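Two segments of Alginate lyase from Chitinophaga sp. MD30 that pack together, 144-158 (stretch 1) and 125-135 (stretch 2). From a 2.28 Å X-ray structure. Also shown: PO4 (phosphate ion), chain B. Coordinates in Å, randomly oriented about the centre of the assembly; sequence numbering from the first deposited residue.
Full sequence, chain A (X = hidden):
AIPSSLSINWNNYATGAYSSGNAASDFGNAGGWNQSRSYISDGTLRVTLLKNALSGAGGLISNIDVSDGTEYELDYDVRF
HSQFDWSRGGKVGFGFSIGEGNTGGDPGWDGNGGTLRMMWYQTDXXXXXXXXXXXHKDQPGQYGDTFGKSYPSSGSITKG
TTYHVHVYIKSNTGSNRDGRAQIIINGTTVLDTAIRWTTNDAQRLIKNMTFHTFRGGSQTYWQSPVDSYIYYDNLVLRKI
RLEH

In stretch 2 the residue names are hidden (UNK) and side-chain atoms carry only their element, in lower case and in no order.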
# COMPACT_ATOMS: atom_id res chain seq x y z
N GLY A 144 12.49 2.84 3.18
CA GLY A 144 11.32 2.73 4.03
C GLY A 144 11.64 2.16 5.40
O GLY A 144 12.38 1.17 5.54
N ASP A 145 11.04 2.76 6.42
CA ASP A 145 11.17 2.30 7.79
C ASP A 145 10.17 1.16 8.00
O ASP A 145 8.97 1.34 7.77
CB ASP A 145 10.91 3.48 8.73
CG ASP A 145 11.27 3.19 10.16
OD1 ASP A 145 11.61 2.03 10.49
OD2 ASP A 145 11.19 4.14 10.98
N THR A 146 10.67 -0.01 8.40
CA THR A 146 9.78 -1.12 8.74
C THR A 146 9.41 -1.15 10.21
O THR A 146 8.55 -1.95 10.59
CB THR A 146 10.41 -2.48 8.40
OG1 THR A 146 11.56 -2.69 9.24
CG2 THR A 146 10.79 -2.56 6.92
N PHE A 147 10.06 -0.32 11.03
CA PHE A 147 9.95 -0.36 12.49
C PHE A 147 10.31 -1.73 13.05
O PHE A 147 9.90 -2.08 14.16
CB PHE A 147 8.55 0.06 12.95
CG PHE A 147 8.31 1.53 12.81
CD1 PHE A 147 7.93 2.09 11.59
CD2 PHE A 147 8.49 2.37 13.90
CE1 PHE A 147 7.72 3.45 11.46
CE2 PHE A 147 8.27 3.74 13.78
CZ PHE A 147 7.90 4.28 12.55
N GLY A 148 11.10 -2.49 12.29
CA GLY A 148 11.44 -3.84 12.69
C GLY A 148 10.29 -4.82 12.75
O GLY A 148 10.44 -5.88 13.36
N LYS A 149 9.15 -4.53 12.11
CA LYS A 149 7.94 -5.33 12.32
C LYS A 149 7.67 -6.26 11.15
O LYS A 149 7.98 -5.96 9.99
CB LYS A 149 6.73 -4.43 12.55
CG LYS A 149 6.95 -3.32 13.59
CD LYS A 149 7.27 -3.93 14.95
CE LYS A 149 7.07 -2.93 16.09
NZ LYS A 149 7.19 -3.60 17.42
N SER A 150 7.06 -7.41 11.45
CA SER A 150 6.72 -8.35 10.40
C SER A 150 5.51 -9.18 10.80
O SER A 150 5.23 -9.37 11.98
CB SER A 150 7.90 -9.28 10.06
OG SER A 150 8.20 -10.14 11.14
N TYR A 151 4.78 -9.64 9.79
CA TYR A 151 3.69 -10.57 9.98
C TYR A 151 3.83 -11.72 8.98
O TYR A 151 3.88 -11.49 7.76
CB TYR A 151 2.33 -9.89 9.82
CG TYR A 151 1.14 -10.79 10.07
CD1 TYR A 151 0.61 -11.59 9.06
CD2 TYR A 151 0.54 -10.85 11.32
CE1 TYR A 151 -0.47 -12.41 9.28
CE2 TYR A 151 -0.57 -11.68 11.56
CZ TYR A 151 -1.06 -12.46 10.53
OH TYR A 151 -2.14 -13.28 10.74
N PRO A 152 3.89 -12.95 9.50
CA PRO A 152 3.81 -13.22 10.95
C PRO A 152 5.12 -12.90 11.67
O PRO A 152 6.15 -12.71 10.98
CB PRO A 152 3.50 -14.72 11.00
CG PRO A 152 4.16 -15.26 9.77
CD PRO A 152 4.10 -14.18 8.72
N SER A 153 5.09 -12.80 13.00
CA SER A 153 6.31 -12.47 13.74
C SER A 153 7.33 -13.59 13.64
O SER A 153 8.54 -13.32 13.63
CB SER A 153 6.00 -12.14 15.22
OG SER A 153 5.28 -13.19 15.87
N SER A 154 6.88 -14.84 13.53
CA SER A 154 7.76 -15.96 13.22
C SER A 154 7.13 -16.78 12.09
O SER A 154 5.92 -16.74 11.88
CB SER A 154 8.04 -16.84 14.46
OG SER A 154 6.91 -17.61 14.83
N GLY A 155 7.96 -17.53 11.37
CA GLY A 155 7.49 -18.26 10.21
C GLY A 155 7.24 -17.35 9.02
O GLY A 155 7.52 -16.15 9.05
N SER A 156 6.68 -17.93 7.96
CA SER A 156 6.39 -17.22 6.73
C SER A 156 4.89 -17.14 6.47
O SER A 156 4.10 -17.90 7.03
CB SER A 156 7.09 -17.88 5.53
OG SER A 156 8.50 -17.70 5.55
N ILE A 157 4.50 -16.18 5.62
CA ILE A 157 3.15 -16.14 5.06
C ILE A 157 3.08 -17.24 4.01
O ILE A 157 4.11 -17.78 3.61
CB ILE A 157 2.81 -14.77 4.45
CG1 ILE A 157 3.88 -14.33 3.44
CG2 ILE A 157 2.66 -13.72 5.53
CD1 ILE A 157 3.62 -12.95 2.84
N THR A 158 1.87 -17.56 3.53
CA THR A 158 1.67 -18.66 2.59
C THR A 158 0.93 -18.18 1.34
O THR A 158 0.12 -17.26 1.39
CB THR A 158 0.87 -19.80 3.22
OG1 THR A 158 -0.37 -19.30 3.71
CG2 THR A 158 1.65 -20.44 4.37
N UNK A 125 17.66 -15.75 4.36
CA UNK A 125 17.45 -17.00 5.09
C UNK A 125 16.17 -17.75 4.72
O UNK A 125 15.94 -18.84 5.26
c UNK A 125 17.43 -16.72 6.60
N UNK A 126 15.33 -17.21 3.83
CA UNK A 126 14.19 -17.95 3.31
C UNK A 126 12.84 -17.63 3.92
O UNK A 126 11.83 -18.21 3.48
N UNK A 127 12.77 -16.73 4.90
CA UNK A 127 11.50 -16.34 5.49
C UNK A 127 10.82 -15.30 4.61
O UNK A 127 11.48 -14.46 4.00
n UNK A 127 10.91 -14.31 9.67
n UNK A 127 8.69 -14.17 10.32
c UNK A 127 9.88 -13.60 10.14
n UNK A 127 10.04 -12.32 10.43
c UNK A 127 10.51 -15.99 7.84
c UNK A 127 11.71 -15.80 6.91
c UNK A 127 10.85 -15.73 9.32
N UNK A 128 9.49 -15.36 4.55
CA UNK A 128 8.69 -14.46 3.72
C UNK A 128 7.53 -13.93 4.55
O UNK A 128 6.73 -14.71 5.08
c UNK A 128 7.23 -14.22 1.69
c UNK A 128 8.15 -15.16 2.46
c UNK A 128 9.31 -15.62 1.58
N UNK A 129 7.40 -12.60 4.64
CA UNK A 129 6.41 -12.01 5.53
C UNK A 129 5.86 -10.72 4.93
O UNK A 129 6.31 -10.24 3.89
c UNK A 129 9.50 -11.95 6.98
c UNK A 129 10.77 -11.40 6.96
c UNK A 129 6.99 -11.75 6.93
c UNK A 129 8.37 -11.14 6.90
c UNK A 129 8.54 -9.77 6.80
c UNK A 129 10.93 -10.02 6.84
c UNK A 129 9.81 -9.21 6.77
N UNK A 130 4.84 -10.19 5.60
CA UNK A 130 4.43 -8.80 5.45
C UNK A 130 5.31 -7.92 6.34
O UNK A 130 5.92 -8.38 7.30
c UNK A 130 0.24 -10.71 4.15
c UNK A 130 1.95 -8.65 3.51
c UNK A 130 1.13 -10.21 5.11
c UNK A 130 1.99 -9.18 4.79
c UNK A 130 1.08 -9.13 2.55
c UNK A 130 0.22 -10.16 2.87
c UNK A 130 2.95 -8.63 5.81
N UNK A 131 5.40 -6.63 5.98
CA UNK A 131 6.18 -5.72 6.80
C UNK A 131 5.70 -4.31 6.52
O UNK A 131 5.46 -3.97 5.35
o UNK A 131 10.39 -6.05 5.68
c UNK A 131 8.18 -5.18 5.22
n UNK A 131 10.22 -4.53 4.03
c UNK A 131 9.70 -5.29 4.99
c UNK A 131 7.69 -5.83 6.54
N UNK A 132 5.52 -3.48 7.54
CA UNK A 132 5.29 -2.05 7.28
C UNK A 132 6.44 -1.49 6.46
O UNK A 132 7.55 -2.02 6.44
c UNK A 132 5.26 -1.43 8.68
c UNK A 132 5.70 -3.78 8.97
c UNK A 132 5.12 -2.59 9.64
N UNK A 133 6.15 -0.38 5.77
CA UNK A 133 7.15 0.28 4.93
C UNK A 133 6.81 1.77 4.94
O UNK A 133 6.09 2.25 4.06
c UNK A 133 8.45 0.01 2.80
c UNK A 133 9.66 1.25 1.13
c UNK A 133 7.17 -0.30 3.53
c UNK A 133 10.81 -0.33 2.51
c UNK A 133 10.82 0.59 1.50
c UNK A 133 9.63 -0.62 3.15
o UNK A 133 12.01 0.88 0.87
c UNK A 133 8.48 0.95 1.78
N UNK A 134 7.32 2.48 5.93
CA UNK A 134 6.86 3.82 6.26
C UNK A 134 7.98 4.81 5.99
O UNK A 134 9.09 4.67 6.52
c UNK A 134 5.55 5.15 7.93
c UNK A 134 6.38 3.91 7.71
c UNK A 134 5.51 2.71 8.07
c UNK A 134 4.35 2.55 7.14
N UNK A 135 7.71 5.80 5.14
CA UNK A 135 8.52 7.01 5.11
C UNK A 135 7.86 7.99 6.06
O UNK A 135 6.63 8.12 6.07
c UNK A 135 8.62 7.60 3.69
c UNK A 135 10.71 7.07 2.32
c UNK A 135 8.83 5.62 2.13
c UNK A 135 11.41 6.28 1.41
c UNK A 135 10.80 5.15 0.86
o UNK A 135 11.46 4.33 -0.04
c UNK A 135 9.51 4.83 1.22
c UNK A 135 9.41 6.74 2.70
P PO4 B . 11.06 2.71 -2.24
O1 PO4 B . 9.73 2.96 -2.89
O2 PO4 B . 12.16 3.25 -3.14
O3 PO4 B . 11.33 1.23 -2.10
O4 PO4 B . 11.13 3.44 -0.89

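Position 125 carries a single side-chain carbon, its CB, and touches nothing on stretch 1: Ala125. Position 126 has no side-chain atoms, and with phi 101° and psi -2° a CB would jam against the carbonyl O of the residue before, so this is Gly126.

Position 127 shows three carbons, a nitrogen, then a carbon bearing two more nitrogens; those terminal nitrogens reach the carbonyls of Gly155 and Pro152 and the hydroxyl of Ser150, hence Arg127. NH1 of Arg127 donates to Gly155 O (2.6 Å) and Pro152 O (3.0 Å), NH2 to Ser150 OG (2.9 Å), all near the guanidinium plane.

Position 128 has one carbon forking into two, packed against the Ile157 side chain: Val128. Its CG1 lies 3.8 Å from Ile157 CG1; its backbone N donates to Ser156 OG (2.7 Å), and its O accepts from Ile157 N (2.7 Å).

Position 129 has one carbon and a six-carbon ring without oxygen, with Ser150 OG over one ring face: Phe129. Pro152 CD approaches Phe129 CB at 4.2 Å.

Position 130 repeats that pattern, with Ile157 CD1 over its face, 4.2 Å from the ring centroid, so Phe130. Phe130 N donates to Tyr151 O (2.7 Å) and Tyr151 N to Phe130 O (3.0 Å), a closed antiparallel pair.

Position 131 has three carbons, the last bearing one oxygen and one nitrogen and lying near the Thr146 methyl: Gln131. Thr146 CG2 lies 3.5 Å from Gln131 CD.

At 132, three carbons close a ring onto the backbone N and pack against Lys149, giving Pro132. With no NH to donate, it packs its CD 3.3 Å from Lys149 O, while its own O receives a CA-H...O contact from Thr146 CA (3.3 Å).

Position 133 is a six-carbon ring bearing oxygen; Gly144 CA lies over the ring and Gly144 N donates to the oxygen: Tyr133. The Gly144 N to Tyr133 OH distance is 3.1 Å; an ideal CB on Gly144 would come 2.3 Å from Tyr133 CZ, a clash.

Position 134 has four carbons forked at the first, one arm two long, meeting the edge of the Phe147 ring: Ile134. Its CB is 4.0 Å from Phe147 CE1, and its N and O pair with Asp145 O and N, each 2.7 Å.

Position 135 is again a ring with oxygen, whose face also covers Gly144 CA: Tyr135. Its OH lies 1.3 Å from phosphate O4, too close for two separate oxygens, so the ion's placement there should not be read as a real contact.

The contact pins two short antiparallel bridges, at Asp145 and Tyr151, with a two-residue register shift between them, where the type I' turn from Thr146 to Lys149 lies. Arg127 ties the irregular segment by its carbonyls, aromatic faces cover small or aliphatic groups, and glycine makes room between two tyrosines.

Stretch 2 125-135: AGRVFFQPYIY
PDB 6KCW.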